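Local coordinates for RidA family protein (Psychrobacter sp. MES7-P7E, PDB 6L8P) that probably deaminates reactive enamine and imine intermediates by hydrolysis, as other members of the RidA family do, in a cold-adapted Antarctic bacterium, at residues A[73-78]-A[113-118]. The protein carries 1 engineered substitution. Residues are numbered along the deposited sequence; the frame is centred on the assembly and turned at random.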
loop_
_atom_site.group_PDB
_atom_site.type_symbol
_atom_site.label_atom_id
_atom_site.label_comp_id
_atom_site.label_asym_id
_atom_site.label_seq_id
_atom_site.Cartn_x
_atom_site.Cartn_y
_atom_site.Cartn_z
ATOM N N GLN A 73 7.861 -6.674 18.387
ATOM C CA GLN A 73 7.038 -7.858 18.186
ATOM C C GLN A 73 6.570 -7.972 16.738
ATOM O O GLN A 73 6.535 -9.069 16.176
ATOM C CB GLN A 73 5.845 -7.805 19.143
ATOM C CG GLN A 73 4.937 -9.065 19.054
ATOM C CD GLN A 73 5.665 -10.302 19.579
ATOM O OE1 GLN A 73 6.145 -10.288 20.729
ATOM N NE2 GLN A 73 5.852 -11.302 18.741
ATOM N N VAL A 74 6.250 -6.837 16.098
ATOM C CA VAL A 74 5.899 -6.869 14.679
ATOM C C VAL A 74 7.038 -7.456 13.871
ATOM O O VAL A 74 6.820 -8.306 12.999
ATOM C CB VAL A 74 5.545 -5.451 14.175
ATOM C CG1 VAL A 74 5.527 -5.429 12.638
ATOM C CG2 VAL A 74 4.193 -4.995 14.710
ATOM N N PHE A 75 8.274 -7.041 14.175
ATOM C CA PHE A 75 9.413 -7.623 13.461
ATOM C C PHE A 75 9.553 -9.128 13.720
ATOM O O PHE A 75 9.846 -9.894 12.797
ATOM C CB PHE A 75 10.708 -6.866 13.808
ATOM C CG PHE A 75 11.020 -5.744 12.831
ATOM C CD1 PHE A 75 11.538 -6.025 11.574
ATOM C CD2 PHE A 75 10.674 -4.451 13.141
ATOM C CE1 PHE A 75 11.793 -4.963 10.640
ATOM C CE2 PHE A 75 10.894 -3.403 12.253
ATOM C CZ PHE A 75 11.471 -3.671 10.987
ATOM N N GLU A 76 9.324 -9.584 14.963
ATOM C CA GLU A 76 9.383 -11.032 15.207
ATOM C C GLU A 76 8.307 -11.774 14.411
ATOM O O GLU A 76 8.548 -12.864 13.848
ATOM C CB GLU A 76 9.227 -11.311 16.706
ATOM C CG GLU A 76 10.407 -10.766 17.536
ATOM C CD GLU A 76 11.756 -11.303 17.022
ATOM O OE1 GLU A 76 11.848 -12.527 16.762
ATOM O OE2 GLU A 76 12.720 -10.511 16.865
ATOM N N ASN A 77 7.100 -11.185 14.353
ATOM C CA ASN A 77 6.000 -11.781 13.597
ATOM C C ASN A 77 6.298 -11.848 12.095
ATOM O O ASN A 77 6.080 -12.878 11.434
ATOM C CB ASN A 77 4.719 -10.989 13.888
ATOM C CG ASN A 77 4.274 -11.110 15.352
ATOM O OD1 ASN A 77 4.745 -11.995 16.061
ATOM N ND2 ASN A 77 3.367 -10.206 15.802
ATOM N N ILE A 78 6.837 -10.757 11.542
ATOM C CA ILE A 78 7.209 -10.761 10.134
ATOM C C ILE A 78 8.301 -11.777 9.872
ATOM O O ILE A 78 8.221 -12.525 8.900
ATOM C CB ILE A 78 7.624 -9.346 9.691
ATOM C CG1 ILE A 78 6.398 -8.417 9.739
ATOM C CG2 ILE A 78 8.202 -9.379 8.268
ATOM C CD1 ILE A 78 6.772 -6.938 9.472
ATOM N N VAL A 113 16.821 -0.397 12.439
ATOM C CA VAL A 113 18.273 -0.604 12.404
ATOM C C VAL A 113 18.630 -1.852 13.189
ATOM O O VAL A 113 19.477 -2.652 12.765
ATOM C CB VAL A 113 19.008 0.635 12.954
ATOM C CG1 VAL A 113 20.497 0.284 13.248
ATOM C CG2 VAL A 113 18.920 1.808 11.984
ATOM N N ALA A 114 17.946 -2.072 14.315
ATOM C CA ALA A 114 18.277 -3.218 15.154
ATOM C C ALA A 114 17.919 -4.535 14.486
ATOM O O ALA A 114 18.541 -5.571 14.768
ATOM C CB ALA A 114 17.558 -3.096 16.500
ATOM N N ASN A 115 16.939 -4.530 13.580
ATOM C CA ASN A 115 16.438 -5.766 13.032
ATOM C C ASN A 115 16.868 -6.045 11.604
ATOM O O ASN A 115 16.608 -7.147 11.111
ATOM C CB ASN A 115 14.892 -5.771 13.109
ATOM C CG ASN A 115 14.377 -6.098 14.493
ATOM O OD1 ASN A 115 14.243 -7.272 14.828
ATOM N ND2 ASN A 115 14.086 -5.090 15.299
ATOM N N LEU A 116 17.503 -5.081 10.927
ATOM C CA LEU A 116 17.758 -5.191 9.498
ATOM C C LEU A 116 19.220 -4.895 9.247
ATOM O O LEU A 116 19.836 -4.133 9.992
ATOM C CB LEU A 116 16.923 -4.177 8.668
ATOM C CG LEU A 116 15.395 -4.345 8.793
ATOM C CD1 LEU A 116 14.736 -3.087 8.211
ATOM C CD2 LEU A 116 14.908 -5.619 8.114
ATOM N N SER A 117 19.747 -5.481 8.176
ATOM C CA SER A 117 21.059 -5.112 7.664
ATOM C C SER A 117 20.910 -4.484 6.286
ATOM O O SER A 117 19.991 -4.808 5.526
ATOM C CB SER A 117 21.977 -6.326 7.584
ATOM O OG SER A 117 21.383 -7.359 6.803
ATOM N N GLU A 118 21.832 -3.577 5.983
ATOM C CA GLU A 118 21.874 -2.971 4.663
ATOM C C GLU A 118 22.082 -4.023 3.569
ATOM O O GLU A 118 22.679 -5.087 3.799
ATOM C CB GLU A 118 22.992 -1.941 4.601
ATOM C CG GLU A 118 22.769 -0.783 5.504
ATOM C CD GLU A 118 23.964 0.133 5.603
ATOM O OE1 GLU A 118 24.948 -0.239 6.280
ATOM O OE2 GLU A 118 23.911 1.228 5.009
#
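Phe-75 of helix 67-84 and Asn-115, the last residue of helix 105-115, illustrate how an amide can lie flat on an aromatic ring. The two planes are only 8° apart, and the amide stacks over the inner part of the ring, near its CB, rather than over its far end. Asn-115 CB leads the approach: it sits over one face of the Phe-75 ring, 4.0 Å from the centroid, as a CH-pi contact displaced toward the rim near Phe-75 CD1. Beyond it the amide follows the ring inward, with Asn-115 CG 3.8 Å from Phe-75 CG and Asn-115 OD1 close to Phe-75 CB. With its amide plane turned roughly perpendicular to the CA-CB-CG plane (chi2 -85°), Asn-115 lays its flat side on the ring, while its ND2 hydrogen-bonds back to the carbonyl O of Val-111, one turn earlier. Where the chain leaves that helix, Leu-116 adds an aliphatic branch, its CD2 lying 4.1 Å from Phe-75 CE1 in an oblique approach, and Phe-112 meets the same ring edge-to-face. An alanine in place of Phe-75 would probably leave the Asn-115 amide without its stacking surface and Leu-116 CD2 without the ring carbon it packs against, opening a gap between the two helices. Turned toward the sheet from an adjoining face of helix 67-84, Val-74 and Ile-78 pack on Ile-139 of strand 137-144, so the helix rests on the sheet while Phe-75 reaches across to the end of helix 105-115, its neighbour on the same sheet face, in this alpha/beta fold of the RidA family. The contact therefore rests on dispersion and shape: the amide lends its flat surface to the ring while its N-H serves the backbone, so a polar group joins an apolar interface without giving up its hydrogen bond.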